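Local atomic coordinates of protein synthesis inhibitor, putative (Thermotoga maritima, PDB entry 2B33), a protein that is a putative endoribonuclease of the RutC (YjgF-like) family, for which a deaminase activity is generally assumed, and can bind calcium. Residues P46-T51 with T63-E68; G57-K62 with Q98-V103. All coordinates share one frame; numbering follows the deposited sequence.

Contact 1: residues P46-T51 with T63-E68; sequences PIDPET and TERVLE. With EDO (1,2-ethanediol), chain D.
The guanidinium of Arg65 carries the ring of Pro49 on one face: Pro49 CD sits over its centre, 3.6 Å from Arg65 CZ. Ile47 O and the carboxylate of Asp48 approach this group obliquely, the planes of carboxylate and guanidinium standing 73° apart. Here the loop that follows strand 38-44 folds back over helix 59-76 of the YjgF-like fold, and within it Asp48 forms an Asx turn. Asp48 OD1 accepts from Glu50 N at 3.0 Å through its anti lone pair, while Thr51 N, 3.3 Å from Asp48 OD1, donates from above the carboxylate plane. Two bonds to one oxygen fix the rotation of this short acid and leave Asp48 OD2 facing Arg65 NH1 across 3.9 Å, a long salt bridge. Asp48 and Glu50 are calcium ligands seen in this protein, although no ion is bound to this chain, and the nearby positive charge may temper the carboxylate's negative charge. Arginine suits its place because its chain, bent at chi2 (64°) and chi3 (-85°), lays methylenes along the loop and still brings a charge to its acid. Asn69, one helical turn on, accepts weakly from Arg65 NH2 and donates to Ile47 O. Deeper in, where a compact apolar surface is needed, Pro46 and Val66 lie side by side, with Val66 CG2 3.6 Å from Pro46 CD.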
loop_
_atom_site.group_PDB
_atom_site.type_symbol
_atom_site.label_atom_id
_atom_site.label_comp_id
_atom_site.label_asym_id
_atom_site.label_seq_id
_atom_site.Cartn_x
_atom_site.Cartn_y
_atom_site.Cartn_z
ATOM N N PRO A 46 14.119 11.386 1.082
ATOM C CA PRO A 46 15.439 11.904 0.714
ATOM C C PRO A 46 16.270 12.407 1.898
ATOM O O PRO A 46 16.429 13.610 2.085
ATOM C CB PRO A 46 15.111 13.021 -0.287
ATOM C CG PRO A 46 13.758 13.459 0.057
ATOM C CD PRO A 46 13.039 12.253 0.570
ATOM N N ILE A 47 16.783 11.458 2.679
ATOM C CA ILE A 47 17.642 11.722 3.829
ATOM C C ILE A 47 18.970 11.044 3.559
ATOM O O ILE A 47 19.000 9.905 3.091
ATOM C CB ILE A 47 17.032 11.193 5.166
ATOM C CG1 ILE A 47 16.004 12.203 5.685
ATOM C CG2 ILE A 47 18.118 10.993 6.250
ATOM C CD1 ILE A 47 15.277 11.799 6.946
ATOM N N ASP A 48 20.057 11.750 3.860
ATOM C CA ASP A 48 21.398 11.212 3.722
ATOM C C ASP A 48 21.685 10.341 4.958
ATOM O O ASP A 48 21.591 10.838 6.079
ATOM C CB ASP A 48 22.404 12.351 3.602
ATOM C CG ASP A 48 23.800 11.872 3.265
ATOM O OD1 ASP A 48 24.480 11.300 4.140
ATOM O OD2 ASP A 48 24.236 12.116 2.124
ATOM N N PRO A 49 22.003 9.041 4.763
ATOM C CA PRO A 49 22.284 8.117 5.878
ATOM C C PRO A 49 23.414 8.486 6.852
ATOM O O PRO A 49 23.379 8.056 8.007
ATOM C CB PRO A 49 22.676 6.819 5.169
ATOM C CG PRO A 49 22.120 6.918 3.833
ATOM C CD PRO A 49 22.073 8.344 3.464
ATOM N N GLU A 50 24.408 9.242 6.383
ATOM C CA GLU A 50 25.567 9.635 7.194
ATOM C C GLU A 50 25.370 10.939 7.976
ATOM O O GLU A 50 25.705 11.008 9.165
ATOM C CB GLU A 50 26.811 9.771 6.300
ATOM C CG GLU A 50 27.271 8.477 5.633
ATOM N N THR A 51 24.856 11.969 7.306
ATOM C CA THR A 51 24.631 13.273 7.954
ATOM C C THR A 51 23.238 13.419 8.570
ATOM O O THR A 51 23.022 14.299 9.396
ATOM C CB THR A 51 24.964 14.501 7.029
ATOM O OG1 THR A 51 24.558 15.713 7.678
ATOM C CG2 THR A 51 24.284 14.448 5.689
ATOM N N THR A 63 14.969 12.056 -5.568
ATOM C CA THR A 63 14.586 10.710 -6.011
ATOM C C THR A 63 15.794 9.769 -6.010
ATOM O O THR A 63 15.665 8.572 -5.718
ATOM C CB THR A 63 13.995 10.736 -7.440
ATOM O OG1 THR A 63 12.916 11.664 -7.492
ATOM C CG2 THR A 63 13.489 9.354 -7.872
ATOM N N GLU A 64 16.955 10.304 -6.366
ATOM C CA GLU A 64 18.194 9.535 -6.363
ATOM C C GLU A 64 18.519 9.024 -4.963
ATOM O O GLU A 64 18.919 7.880 -4.796
ATOM C CB GLU A 64 19.353 10.410 -6.850
ATOM C CG GLU A 64 20.699 9.690 -6.953
ATOM C CD GLU A 64 21.833 10.605 -7.369
ATOM O OE1 GLU A 64 21.760 11.834 -7.129
ATOM O OE2 GLU A 64 22.821 10.088 -7.915
ATOM N N ARG A 65 18.375 9.910 -3.979
ATOM C CA ARG A 65 18.630 9.598 -2.571
ATOM C C ARG A 65 17.649 8.545 -2.059
ATOM O O ARG A 65 18.058 7.573 -1.430
ATOM C CB ARG A 65 18.524 10.880 -1.736
ATOM C CG ARG A 65 18.929 10.780 -0.275
ATOM C CD ARG A 65 20.410 10.444 -0.100
ATOM N NE ARG A 65 20.694 9.008 -0.147
ATOM C CZ ARG A 65 21.909 8.457 -0.152
ATOM N NH1 ARG A 65 23.008 9.206 -0.144
ATOM N NH2 ARG A 65 22.032 7.132 -0.181
ATOM N N VAL A 66 16.362 8.742 -2.346
ATOM C CA VAL A 66 15.314 7.778 -1.974
ATOM C C VAL A 66 15.606 6.378 -2.546
ATOM O O VAL A 66 15.529 5.380 -1.827
ATOM C CB VAL A 66 13.907 8.225 -2.462
ATOM C CG1 VAL A 66 12.883 7.121 -2.269
ATOM C CG2 VAL A 66 13.436 9.475 -1.727
ATOM N N LEU A 67 15.922 6.316 -3.836
ATOM C CA LEU A 67 16.222 5.047 -4.498
ATOM C C LEU A 67 17.546 4.446 -4.042
ATOM O O LEU A 67 17.690 3.224 -4.041
ATOM C CB LEU A 67 16.174 5.201 -6.020
ATOM C CG LEU A 67 14.782 5.524 -6.585
ATOM C CD1 LEU A 67 14.873 5.944 -8.030
ATOM C CD2 LEU A 67 13.827 4.350 -6.439
ATOM N N GLU A 68 18.511 5.292 -3.678
ATOM C CA GLU A 68 19.775 4.809 -3.110
ATOM C C GLU A 68 19.547 4.203 -1.727
ATOM O O GLU A 68 20.157 3.190 -1.384
ATOM C CB GLU A 68 20.845 5.909 -3.042
ATOM C CG GLU A 68 21.580 6.161 -4.361
ATOM C CD GLU A 68 22.411 4.953 -4.850
ATOM O OE1 GLU A 68 23.046 4.258 -4.022
ATOM O OE2 GLU A 68 22.441 4.708 -6.073
HETATM C C1 EDO D . 21.877 8.530 -11.094
HETATM O O1 EDO D . 22.065 8.194 -9.714
HETATM C C2 EDO D . 20.382 8.635 -11.396
HETATM O O2 EDO D . 20.112 9.794 -12.199
#

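Contact 2: residues G57-K62 with Q98-V103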
loop_
_atom_site.group_PDB
_atom_site.type_symbol
_atom_site.label_atom_id
_atom_site.label_comp_id
_atom_site.label_asym_id
_atom_site.label_seq_id
_atom_site.Cartn_x
_atom_site.Cartn_y
_atom_site.Cartn_z
ATOM N N GLY A 57 17.511 20.343 -3.071
ATOM C CA GLY A 57 17.934 20.592 -4.452
ATOM C C GLY A 57 16.837 20.192 -5.426
ATOM O O GLY A 57 15.664 20.431 -5.158
ATOM N N THR A 58 17.191 19.566 -6.544
ATOM C CA THR A 58 16.179 19.176 -7.542
ATOM C C THR A 58 15.448 17.900 -7.141
ATOM O O THR A 58 15.896 17.162 -6.262
ATOM C CB THR A 58 16.764 18.964 -8.954
ATOM O OG1 THR A 58 17.612 17.809 -8.980
ATOM C CG2 THR A 58 17.536 20.195 -9.419
ATOM N N ILE A 59 14.317 17.646 -7.789
ATOM C CA ILE A 59 13.535 16.441 -7.513
ATOM C C ILE A 59 14.264 15.173 -8.000
ATOM O O ILE A 59 14.026 14.086 -7.469
ATOM C CB ILE A 59 12.078 16.545 -8.074
ATOM C CG1 ILE A 59 11.152 15.500 -7.440
ATOM C CG2 ILE A 59 12.037 16.469 -9.609
ATOM C CD1 ILE A 59 10.949 15.637 -5.937
ATOM N N GLU A 60 15.140 15.316 -8.996
ATOM C CA GLU A 60 15.960 14.204 -9.464
ATOM C C GLU A 60 16.959 13.786 -8.367
ATOM O O GLU A 60 17.135 12.602 -8.106
ATOM C CB GLU A 60 16.691 14.557 -10.763
ATOM C CG GLU A 60 15.786 14.747 -12.005
ATOM C CD GLU A 60 15.289 16.183 -12.239
ATOM O OE1 GLU A 60 15.110 16.966 -11.274
ATOM O OE2 GLU A 60 15.063 16.515 -13.421
ATOM N N GLU A 61 17.581 14.775 -7.729
ATOM C CA GLU A 61 18.514 14.556 -6.622
ATOM C C GLU A 61 17.825 13.930 -5.408
ATOM O O GLU A 61 18.418 13.101 -4.725
ATOM C CB GLU A 61 19.193 15.880 -6.241
ATOM C CG GLU A 61 20.133 16.398 -7.328
ATOM C CD GLU A 61 20.731 17.762 -7.039
ATOM O OE1 GLU A 61 20.266 18.445 -6.103
ATOM O OE2 GLU A 61 21.679 18.153 -7.765
ATOM N N LYS A 62 16.586 14.336 -5.138
ATOM C CA LYS A 62 15.813 13.765 -4.031
ATOM C C LYS A 62 15.389 12.320 -4.330
ATOM O O LYS A 62 15.469 11.462 -3.458
ATOM C CB LYS A 62 14.615 14.647 -3.689
ATOM C CG LYS A 62 15.034 16.004 -3.113
ATOM C CD LYS A 62 13.887 16.965 -2.995
ATOM C CE LYS A 62 14.390 18.354 -2.636
ATOM N NZ LYS A 62 13.344 19.388 -2.730
ATOM N N GLN A 98 7.163 13.082 -14.488
ATOM C CA GLN A 98 8.127 12.895 -15.588
ATOM C C GLN A 98 9.574 12.769 -15.102
ATOM O O GLN A 98 10.268 11.809 -15.452
ATOM C CB GLN A 98 8.012 14.006 -16.653
ATOM C CG GLN A 98 6.886 13.822 -17.712
ATOM C CD GLN A 98 5.448 13.836 -17.159
ATOM O OE1 GLN A 98 5.143 14.499 -16.154
ATOM N NE2 GLN A 98 4.552 13.121 -17.847
ATOM N N ARG A 99 10.000 13.722 -14.276
ATOM C CA ARG A 99 11.367 13.749 -13.731
ATOM C C ARG A 99 11.667 12.623 -12.736
ATOM O O ARG A 99 12.790 12.135 -12.690
ATOM C CB ARG A 99 11.669 15.115 -13.107
ATOM C CG ARG A 99 11.788 16.233 -14.144
ATOM C CD ARG A 99 11.861 17.606 -13.493
ATOM N NE ARG A 99 10.587 17.974 -12.864
ATOM C CZ ARG A 99 10.423 18.947 -11.964
ATOM N NH1 ARG A 99 11.431 19.698 -11.548
ATOM N NH2 ARG A 99 9.222 19.176 -11.471
ATOM N N VAL A 100 10.677 12.226 -11.935
ATOM C CA VAL A 100 10.839 11.111 -11.003
ATOM C C VAL A 100 11.009 9.827 -11.813
ATOM O O VAL A 100 11.890 9.029 -11.508
ATOM C CB VAL A 100 9.642 10.972 -9.999
ATOM C CG1 VAL A 100 9.679 9.615 -9.251
ATOM C CG2 VAL A 100 9.640 12.121 -8.985
ATOM N N ASN A 101 10.172 9.642 -12.835
ATOM C CA ASN A 101 10.262 8.480 -13.720
ATOM C C ASN A 101 11.614 8.373 -14.414
ATOM O O ASN A 101 12.113 7.270 -14.628
ATOM C CB ASN A 101 9.163 8.498 -14.794
ATOM C CG ASN A 101 7.782 8.164 -14.248
ATOM O OD1 ASN A 101 7.571 8.065 -13.043
ATOM N ND2 ASN A 101 6.831 7.991 -15.150
ATOM N N GLU A 102 12.182 9.525 -14.768
ATOM C CA GLU A 102 13.480 9.613 -15.443
ATOM C C GLU A 102 14.574 8.981 -14.580
ATOM O O GLU A 102 15.340 8.149 -15.052
ATOM C CB GLU A 102 13.779 11.093 -15.733
ATOM C CG GLU A 102 14.999 11.410 -16.574
ATOM C CD GLU A 102 15.100 12.902 -16.913
ATOM O OE1 GLU A 102 14.367 13.726 -16.318
ATOM O OE2 GLU A 102 15.920 13.258 -17.782
ATOM N N VAL A 103 14.619 9.363 -13.306
ATOM C CA VAL A 103 15.587 8.809 -12.351
ATOM C C VAL A 103 15.222 7.354 -11.989
ATOM O O VAL A 103 16.098 6.503 -11.881
ATOM C CB VAL A 103 15.682 9.671 -11.053
ATOM C CG1 VAL A 103 16.691 9.070 -10.079
ATOM C CG2 VAL A 103 16.053 11.127 -11.384
HETATM O O HOH W 1 14.368 19.666 -11.331
#
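Glu60 leaves its helix with CG anti to the carbonyl carbon (chi1 -68°), and a bend at chi2 (90°) swings its carboxylate over the chain of Arg99. Arg99 has the same first torsion, runs extended to CD and then turns at chi3 (-69°), so that its methylenes pass beneath the acid: Glu60 OE2 lies 3.4 Å from Arg99 CG. The charges themselves do not pair directly, since Glu60 OE1 stands well out of the guanidinium plane, 4.6 Å from Arg99 NH1. A water joins them instead, donating to Glu60 OE1 at 2.8 Å and accepting from Arg99 NH1 at 2.9 Å. On one face of the guanidinium rests Ile59 CG2, offset toward the rim and 3.8 Å from Arg99 CZ; a branched aliphatic residue can serve this face and the core together, for Ile59 CG1 also meets Val100 CG2. Glu60 CB packs against Val103 CG2 at 3.5 Å, where a valine is small enough to let the helices approach. Glu60 OE2 also lies 4.1 Å from Glu102 OE1, a proximity of like charges that would favour protonation, probably offset in part by the nearby Arg99. An alanine in place of Glu60 would probably loosen the hold on Arg99, since the water bridge, the cover over its methylenes and the packing of CG on Val103 would be missing. Thr58 caps the helix, its OG1 accepting from Glu61 N, while Thr58 N donates weakly to Glu61 OE1: a capping box opens helix 59-76 where it packs against helix 97-108, the pair forming the helical layer of the YjgF-like alpha-beta fold.

In the fold
Helix 59-76 is common to both contacts, whose centres lie 12 Å apart. Contact 2 uses its first turn, contact 1 the next residues, and their segments alternate along the chain: 46-51, 57-62, 63-68, then 98-103 beyond strand 84-91. The two contacts also touch, Pro46 CB lying 3.6 Å from Lys62 O, and Thr63 packing on Val100 and Val103. Inward, Val66 and Leu67 reach strand 129-136, whereas Val100 reaches Phe117 of strand 114-119, so both helices lie on the same mixed sheet. The helix thus has the loop with the calcium ligands along one flank and helix 97-108 along another, linking that loop to the chain's core.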